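Local structure of putative dienelactone hydrolase (Klebsiella pneumoniae subsp. pneumoniae MGH 78578, 3F67) at residues A[34-39]-A[101-106]; A[50-55]-A[62-67]. The protein is a putative dienelactone hydrolase of the alpha/beta-hydrolase clan that probably hydrolyses ester bonds, its natural substrate not being established. All coordinates share one frame; numbering follows the deposited sequence. Where two conformers were deposited one is given.

Contact 1. Residues A[34-39]-A[101-106]; sequences IVIVVQ and DHVASW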
ATOM      1  N   ILE A  34      -1.298 -11.177   7.826  1.00 13.32           N
ATOM      2  CA  ILE A  34      -0.788 -10.915   6.481  1.00 13.42           C
ATOM      3  C   ILE A  34      -0.720  -9.415   6.275  1.00 14.60           C
ATOM      4  O   ILE A  34      -1.715  -8.729   6.544  1.00 14.71           O
ATOM      5  CB  ILE A  34      -1.793 -11.465   5.432  1.00 13.56           C
ATOM      6  CG1 ILE A  34      -2.003 -12.989   5.635  1.00 15.41           C
ATOM      7  CG2 ILE A  34      -1.373 -11.075   3.993  1.00 14.59           C
ATOM      8  CD1 ILE A  34      -3.332 -13.459   5.101  1.00 16.35           C
ATOM      9  N   VAL A  35       0.416  -8.907   5.776  1.00 13.14           N
ATOM     10  CA  VAL A  35       0.424  -7.516   5.305  1.00 13.89           C
ATOM     11  C   VAL A  35       0.698  -7.537   3.796  1.00 14.29           C
ATOM     12  O   VAL A  35       1.819  -7.879   3.358  1.00 15.16           O
ATOM     13  CB  VAL A  35       1.470  -6.617   6.036  1.00 12.88           C
ATOM     14  CG1 VAL A  35       1.418  -5.166   5.467  1.00 14.51           C
ATOM     15  CG2 VAL A  35       1.227  -6.628   7.548  1.00 15.21           C
ATOM     16  N   ILE A  36      -0.298  -7.143   3.016  1.00 12.72           N
ATOM     17  CA  ILE A  36      -0.033  -6.921   1.569  1.00 14.66           C
ATOM     18  C   ILE A  36       0.689  -5.567   1.475  1.00 14.93           C
ATOM     19  O   ILE A  36       0.263  -4.601   2.115  1.00 14.63           O
ATOM     20  CB  ILE A  36      -1.322  -6.874   0.841  1.00 14.97           C
ATOM     21  CG1 ILE A  36      -2.039  -8.258   0.926  1.00 16.48           C
ATOM     22  CG2 ILE A  36      -1.096  -6.483  -0.651  1.00 18.63           C
ATOM     23  CD1 ILE A  36      -3.396  -8.231   0.205  1.00 19.07           C
ATOM     24  N   VAL A  37       1.785  -5.506   0.720  1.00 13.92           N
ATOM     25  CA  VAL A  37       2.595  -4.288   0.640  1.00 13.41           C
ATOM     26  C   VAL A  37       2.437  -3.770  -0.792  1.00 14.74           C
ATOM     27  O   VAL A  37       2.787  -4.489  -1.762  1.00 14.75           O
ATOM     28  CB  VAL A  37       4.080  -4.603   0.897  1.00 14.91           C
ATOM     29  CG1 VAL A  37       4.920  -3.326   0.702  1.00 13.30           C
ATOM     30  CG2 VAL A  37       4.270  -5.106   2.364  1.00 13.01           C
ATOM     31  N   VAL A  38       1.914  -2.547  -0.942  1.00 13.44           N
ATOM     32  CA  VAL A  38       1.665  -2.030  -2.306  1.00 12.92           C
ATOM     33  C   VAL A  38       2.752  -1.054  -2.728  1.00 14.13           C
ATOM     34  O   VAL A  38       2.989  -0.025  -2.063  1.00 13.26           O
ATOM     35  CB  VAL A  38       0.310  -1.318  -2.449  1.00 12.60           C
ATOM     36  CG1 VAL A  38      -0.042  -1.098  -3.971  1.00 13.05           C
ATOM     37  CG2 VAL A  38      -0.814  -2.091  -1.766  1.00 13.71           C
ATOM     38  N   GLN A  39       3.409  -1.401  -3.844  1.00 13.38           N
ATOM     39  CA  GLN A  39       4.523  -0.634  -4.442  1.00 13.39           C
ATOM     40  C   GLN A  39       4.215   0.847  -4.738  1.00 14.40           C
ATOM     41  O   GLN A  39       3.037   1.251  -4.814  1.00 14.86           O
ATOM     42  CB  GLN A  39       4.792  -1.315  -5.794  1.00 13.62           C
ATOM     43  CG  GLN A  39       3.539  -1.294  -6.666  1.00 15.12           C
ATOM     44  CD  GLN A  39       3.823  -1.818  -8.074  1.00 18.36           C
ATOM     45  OE1 GLN A  39       3.865  -3.028  -8.277  1.00 17.79           O
ATOM     46  NE2 GLN A  39       4.071  -0.912  -9.023  1.00 17.83           N
ATOM     47  N   ASP A 101      -7.022  -8.905  -4.159  1.00 13.30           N
ATOM     48  CA  ASP A 101      -7.877 -10.025  -3.662  1.00 14.98           C
ATOM     49  C   ASP A 101      -7.193 -11.372  -3.922  1.00 15.68           C
ATOM     50  O   ASP A 101      -7.276 -12.282  -3.075  1.00 15.53           O
ATOM     51  CB  ASP A 101      -9.237 -10.082  -4.358  1.00 15.47           C
ATOM     52  CG  ASP A 101     -10.142  -8.893  -4.018  1.00 18.06           C
ATOM     53  OD1 ASP A 101      -9.981  -8.234  -2.945  1.00 16.69           O
ATOM     54  OD2 ASP A 101     -11.037  -8.641  -4.857  1.00 18.36           O
ATOM     55  N   HIS A 102      -6.545 -11.516  -5.092  1.00 15.53           N
ATOM     56  CA  HIS A 102      -5.883 -12.808  -5.369  1.00 15.84           C
ATOM     57  C   HIS A 102      -4.664 -13.045  -4.485  1.00 15.49           C
ATOM     58  O   HIS A 102      -4.320 -14.194  -4.151  1.00 14.74           O
ATOM     59  CB  HIS A 102      -5.548 -12.955  -6.865  1.00 16.45           C
ATOM     60  CG  HIS A 102      -6.754 -13.283  -7.686  1.00 21.07           C
ATOM     61  ND1 HIS A 102      -7.674 -12.331  -8.059  1.00 25.63           N
ATOM     62  CD2 HIS A 102      -7.226 -14.465  -8.155  1.00 26.36           C
ATOM     63  CE1 HIS A 102      -8.649 -12.900  -8.750  1.00 26.42           C
ATOM     64  NE2 HIS A 102      -8.396 -14.194  -8.835  1.00 28.19           N
ATOM     65  N   VAL A 103      -3.988 -11.958  -4.123  1.00 14.94           N
ATOM     66  CA  VAL A 103      -2.862 -12.089  -3.198  1.00 14.52           C
ATOM     67  C   VAL A 103      -3.421 -12.605  -1.832  1.00 15.00           C
ATOM     68  O   VAL A 103      -2.842 -13.511  -1.218  1.00 15.41           O
ATOM     69  CB  VAL A 103      -2.180 -10.711  -2.973  1.00 15.36           C
ATOM     70  CG1 VAL A 103      -1.169 -10.845  -1.768  1.00 13.24           C
ATOM     71  CG2 VAL A 103      -1.467 -10.268  -4.253  1.00 15.60           C
ATOM     72  N   ALA A 104      -4.533 -12.026  -1.371  1.00 14.43           N
ATOM     73  CA  ALA A 104      -5.127 -12.402  -0.080  1.00 15.22           C
ATOM     74  C   ALA A 104      -5.528 -13.890  -0.148  1.00 14.05           C
ATOM     75  O   ALA A 104      -5.333 -14.655   0.828  1.00 14.47           O
ATOM     76  CB  ALA A 104      -6.362 -11.499   0.229  1.00 14.59           C
ATOM     77  N   SER A 105      -6.078 -14.305  -1.287  0.50 14.21           N
ATOM     78  CA  SER A 105      -6.518 -15.704  -1.468  0.50 13.14           C
ATOM     79  C   SER A 105      -5.337 -16.660  -1.398  0.50 13.53           C
ATOM     80  O   SER A 105      -5.390 -17.709  -0.736  0.50 13.21           O
ATOM     81  CB  SER A 105      -7.272 -15.873  -2.789  0.50 13.56           C
ATOM     82  OG  SER A 105      -8.545 -15.258  -2.700  0.50 11.63           O
ATOM     83  N   TRP A 106      -4.258 -16.286  -2.076  1.00 12.88           N
ATOM     84  CA  TRP A 106      -3.035 -17.119  -2.097  1.00 13.65           C
ATOM     85  C   TRP A 106      -2.475 -17.161  -0.676  1.00 12.73           C
ATOM     86  O   TRP A 106      -2.081 -18.207  -0.208  1.00 12.56           O
ATOM     87  CB  TRP A 106      -2.005 -16.536  -3.074  1.00 14.30           C
ATOM     88  CG  TRP A 106      -0.630 -17.232  -3.055  1.00 14.69           C
ATOM     89  CD1 TRP A 106      -0.222 -18.283  -3.842  1.00 14.06           C
ATOM     90  CD2 TRP A 106       0.485 -16.902  -2.221  1.00 14.94           C
ATOM     91  NE1 TRP A 106       1.092 -18.634  -3.536  1.00 13.43           N
ATOM     92  CE2 TRP A 106       1.540 -17.797  -2.551  1.00 14.40           C
ATOM     93  CE3 TRP A 106       0.701 -15.926  -1.222  1.00 13.86           C
ATOM     94  CZ2 TRP A 106       2.780 -17.752  -1.926  1.00 16.88           C
ATOM     95  CZ3 TRP A 106       1.944 -15.903  -0.578  1.00 15.42           C
ATOM     96  CH2 TRP A 106       2.972 -16.807  -0.959  1.00 16.53           C
TER
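With chi1 at -65° and chi2 at 179°, Ile36 sends CG1 and then CD1 out from strand 32-38 toward Val103 on helix 93-108; CG1 lies opposite the carbonyl carbon and beside the backbone N, and the extended second torsion carries CD1 straight on toward the helix. Val103 answers with CG1, held trans to its own N (chi1 169°). The two side chains come tip to tip: Ile36 CG1 stands 3.8 Å from Val103 CG1, and Ile36 CD1 is 4.0 Å from the same methyl, so one valine methyl bears on the outer two carbons of the isoleucine chain. Ile36 CD1 also lies loosely beside Ala104, 4.3 Å from Ala104 N and 4.4 Å from Ala104 CB. All of this is van der Waals contact, and Ile36 and Val103 are both buried. On the helix, Asp101 points away from the strand and is hydrogen-bonded to Tyr132 and His135, while Trp106 packs on strand 4-13 and stacks with His110. Val35 and Val37 face helix 46-57 instead, as expected from the alternation of side chains along a strand. Strand 32-38 is thus covered on both faces, and Ile36 also lies near, without touching, the Gly121-Cys123-Gly125 turn, a probable nucleophile elbow. Helices packed on both faces of a largely parallel central sheet are characteristic of the alpha/beta-hydrolase fold.

Contact 2. Residues A[50-55]-A[62-67]; sequences DLCRRL and AIAPEL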
ATOM      1  N   ASP A  50      12.965  -4.840   0.868  1.00 14.17           N
ATOM      2  CA  ASP A  50      13.480  -4.480   2.216  1.00 14.41           C
ATOM      3  C   ASP A  50      12.308  -4.243   3.194  1.00 14.52           C
ATOM      4  O   ASP A  50      12.324  -4.762   4.319  1.00 15.21           O
ATOM      5  CB  ASP A  50      14.360  -3.219   2.085  1.00 15.33           C
ATOM      6  CG  ASP A  50      15.073  -2.814   3.365  1.00 18.42           C
ATOM      7  OD1 ASP A  50      15.266  -3.648   4.275  1.00 20.56           O
ATOM      8  OD2 ASP A  50      15.497  -1.627   3.410  1.00 20.18           O
ATOM      9  N   LEU A  51      11.298  -3.471   2.777  1.00 13.61           N
ATOM     10  CA  LEU A  51      10.141  -3.253   3.621  1.00 13.94           C
ATOM     11  C   LEU A  51       9.419  -4.562   3.983  1.00 14.35           C
ATOM     12  O   LEU A  51       8.965  -4.695   5.121  1.00 14.99           O
ATOM     13  CB  LEU A  51       9.162  -2.237   2.971  1.00 13.54           C
ATOM     14  CG  LEU A  51       9.794  -0.827   2.764  1.00 14.74           C
ATOM     15  CD1 LEU A  51       8.721   0.076   2.185  1.00 16.59           C
ATOM     16  CD2 LEU A  51      10.385  -0.208   4.045  1.00 16.29           C
ATOM     17  N   CYS A  52       9.273  -5.501   3.030  1.00 13.29           N
ATOM     18  CA  CYS A  52       8.620  -6.789   3.332  1.00 13.52           C
ATOM     19  C   CYS A  52       9.441  -7.518   4.398  1.00 12.93           C
ATOM     20  O   CYS A  52       8.897  -8.099   5.347  1.00 15.02           O
ATOM     21  CB  CYS A  52       8.572  -7.670   2.071  1.00 12.58           C
ATOM     22  SG  CYS A  52       7.329  -7.071   0.874  1.00 16.72           S
ATOM     23  N   ARG A  53      10.769  -7.482   4.247  1.00 13.57           N
ATOM     24  CA  ARG A  53      11.622  -8.146   5.240  1.00 13.10           C
ATOM     25  C   ARG A  53      11.503  -7.480   6.633  1.00 13.75           C
ATOM     26  O   ARG A  53      11.467  -8.193   7.654  1.00 14.80           O
ATOM     27  CB  ARG A  53      13.081  -8.144   4.784  1.00 13.35           C
ATOM     28  CG  ARG A  53      13.284  -9.055   3.589  1.00 12.84           C
ATOM     29  CD  ARG A  53      14.756  -9.201   3.261  1.00 12.99           C
ATOM     30  NE  ARG A  53      15.453  -7.966   2.859  1.00 15.34           N
ATOM     31  CZ  ARG A  53      15.614  -7.537   1.618  1.00 17.52           C
ATOM     32  NH1 ARG A  53      15.064  -8.188   0.591  1.00 16.51           N
ATOM     33  NH2 ARG A  53      16.344  -6.411   1.412  1.00 15.48           N
ATOM     34  N   ARG A  54      11.412  -6.139   6.664  1.00 14.43           N
ATOM     35  CA  ARG A  54      11.248  -5.412   7.934  1.00 13.99           C
ATOM     36  C   ARG A  54       9.927  -5.773   8.607  1.00 14.85           C
ATOM     37  O   ARG A  54       9.871  -5.953   9.845  1.00 14.24           O
ATOM     38  CB  ARG A  54      11.399  -3.897   7.712  1.00 13.28           C
ATOM     39  CG  ARG A  54      12.858  -3.534   7.387  1.00 15.17           C
ATOM     40  CD  ARG A  54      13.013  -2.062   7.110  1.00 14.84           C
ATOM     41  NE  ARG A  54      12.433  -1.234   8.173  1.00 15.77           N
ATOM     42  CZ  ARG A  54      12.077   0.031   8.016  1.00 17.08           C
ATOM     43  NH1 ARG A  54      12.315   0.643   6.863  1.00 16.62           N
ATOM     44  NH2 ARG A  54      11.557   0.717   9.058  1.00 17.53           N
ATOM     45  N   LEU A  55       8.880  -5.928   7.804  1.00 14.08           N
ATOM     46  CA  LEU A  55       7.572  -6.372   8.357  1.00 14.32           C
ATOM     47  C   LEU A  55       7.630  -7.806   8.874  1.00 14.88           C
ATOM     48  O   LEU A  55       7.022  -8.132   9.919  1.00 15.24           O
ATOM     49  CB  LEU A  55       6.471  -6.242   7.285  1.00 14.18           C
ATOM     50  CG  LEU A  55       6.015  -4.781   7.036  1.00 15.73           C
ATOM     51  CD1 LEU A  55       5.206  -4.659   5.723  1.00 17.30           C
ATOM     52  CD2 LEU A  55       5.185  -4.267   8.227  1.00 17.04           C
ATOM     53  N   ALA A  62       4.523 -10.807   4.884  1.00 13.20           N
ATOM     54  CA  ALA A  62       4.409  -9.592   4.073  1.00 13.10           C
ATOM     55  C   ALA A  62       4.601  -9.965   2.620  1.00 13.43           C
ATOM     56  O   ALA A  62       5.566 -10.686   2.270  1.00 14.31           O
ATOM     57  CB  ALA A  62       5.526  -8.582   4.483  1.00 13.33           C
ATOM     58  N   ILE A  63       3.707  -9.492   1.781  1.00 13.10           N
ATOM     59  CA  ILE A  63       3.697  -9.939   0.339  1.00 13.68           C
ATOM     60  C   ILE A  63       3.589  -8.719  -0.553  1.00 14.67           C
ATOM     61  O   ILE A  63       2.663  -7.927  -0.374  1.00 14.01           O
ATOM     62  CB  ILE A  63       2.487 -10.881   0.041  1.00 13.19           C
ATOM     63  CG1 ILE A  63       2.543 -12.116   0.953  1.00 13.83           C
ATOM     64  CG2 ILE A  63       2.531 -11.338  -1.445  1.00 13.89           C
ATOM     65  CD1 ILE A  63       1.142 -12.793   1.103  1.00 17.32           C
ATOM     66  N   ALA A  64       4.543  -8.542  -1.487  1.00 13.27           N
ATOM     67  CA  ALA A  64       4.494  -7.402  -2.413  1.00 14.66           C
ATOM     68  C   ALA A  64       4.312  -7.957  -3.842  1.00 13.88           C
ATOM     69  O   ALA A  64       5.271  -8.484  -4.423  1.00 14.20           O
ATOM     70  CB  ALA A  64       5.810  -6.625  -2.367  1.00 14.07           C
ATOM     71  N   PRO A  65       3.121  -7.776  -4.420  1.00 14.26           N
ATOM     72  CA  PRO A  65       2.879  -8.214  -5.818  1.00 13.44           C
ATOM     73  C   PRO A  65       3.389  -7.199  -6.864  1.00 13.77           C
ATOM     74  O   PRO A  65       3.341  -5.979  -6.643  1.00 14.41           O
ATOM     75  CB  PRO A  65       1.343  -8.308  -5.882  1.00 13.85           C
ATOM     76  CG  PRO A  65       0.863  -7.226  -4.921  1.00 13.17           C
ATOM     77  CD  PRO A  65       1.879  -7.300  -3.757  1.00 14.35           C
ATOM     78  N   GLU A  66       3.825  -7.742  -7.990  0.50 14.23           N
ATOM     79  CA  GLU A  66       4.249  -6.983  -9.144  0.50 14.90           C
ATOM     80  C   GLU A  66       2.986  -6.573  -9.908  0.50 14.64           C
ATOM     81  O   GLU A  66       2.627  -7.199 -10.925  0.50 14.94           O
ATOM     82  CB  GLU A  66       5.121  -7.889 -10.014  0.50 14.40           C
ATOM     83  CG  GLU A  66       6.071  -7.117 -10.930  0.50 19.33           C
ATOM     84  CD  GLU A  66       7.069  -6.288 -10.148  0.50 25.53           C
ATOM     85  OE1 GLU A  66       6.704  -5.162  -9.742  0.50 25.67           O
ATOM     86  OE2 GLU A  66       8.221  -6.759  -9.952  0.50 29.04           O
ATOM     87  N   LEU A  67       2.317  -5.516  -9.436  1.00 14.05           N
ATOM     88  CA  LEU A  67       0.962  -5.195  -9.970  1.00 14.44           C
ATOM     89  C   LEU A  67       0.934  -4.761 -11.438  1.00 14.02           C
ATOM     90  O   LEU A  67      -0.113  -4.872 -12.097  1.00 15.00           O
ATOM     91  CB  LEU A  67       0.279  -4.140  -9.080  1.00 13.25           C
ATOM     92  CG  LEU A  67      -0.009  -4.722  -7.687  1.00 13.10           C
ATOM     93  CD1 LEU A  67      -0.261  -3.632  -6.646  1.00 16.19           C
ATOM     94  CD2 LEU A  67      -1.262  -5.583  -7.774  1.00 12.25           C
TER
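Cys52 and Ala62 face each other from helix 50-55 and strand 62-65, which run nearly antiparallel (162°) with axes 7.8 Å apart at closest approach. The Ala62 methyl points at the helix and lies against Cys52 and Leu55: its CB is 4.0 Å from Cys52 CB, 3.8 Å from Leu55 CB and 3.5 Å from the backbone Cys52 O. The thiol is directed past Ala62 along the strand; with chi1 at -74° SG lies beside its own backbone N and reaches the next inward-facing residue, 3.6 Å from Ala64 CB. Leu55 meets Ala62 mainly through its CB, and Leu55 CD1 touches the same methyl more loosely, at 4.1 Å. Between the two alanines, Ile63 turns away and packs on Val103, Trp106 and Ala107 of helix 93-108. Cys52 and Leu55 also touch Val37, so the helix spans both parallel strands of this beta-alpha-beta unit, while Trp231 and Met234 of helix 224-238 cover Leu55 further. Two short methyls on the strand let the helix backbone come close, with Cys52 CA and Ala62 CA just 5.1 Å apart. The thiol meets Ala64 as an apolar group; with neither charge pair nor hydrogen bond between these segments, close fit and dispersion rather than directed bonding hold them together.

How the contacts relate
Both contacts are buried; their centres are about 9 Å apart, and both reach the same sheet, where strands 32-38 and 61-65 are parallel neighbours joined by probable backbone hydrogen bonds, Val37 N to Ile63 O (2.8 Å) and Val35 O to Ile63 N (2.9 Å). They sit on opposite faces: contact 1 holds helix 93-108, contact 2 helix 46-57. Each strand also sends residues to the helix on the other face. Both interfaces are apolar but differently built. In contact 1 a branched isoleucine and valine fill the wider gap between backbones, whereas contact 2 sets alanine methyls directly against a thiol and a leucine, bringing helix and strand closer together.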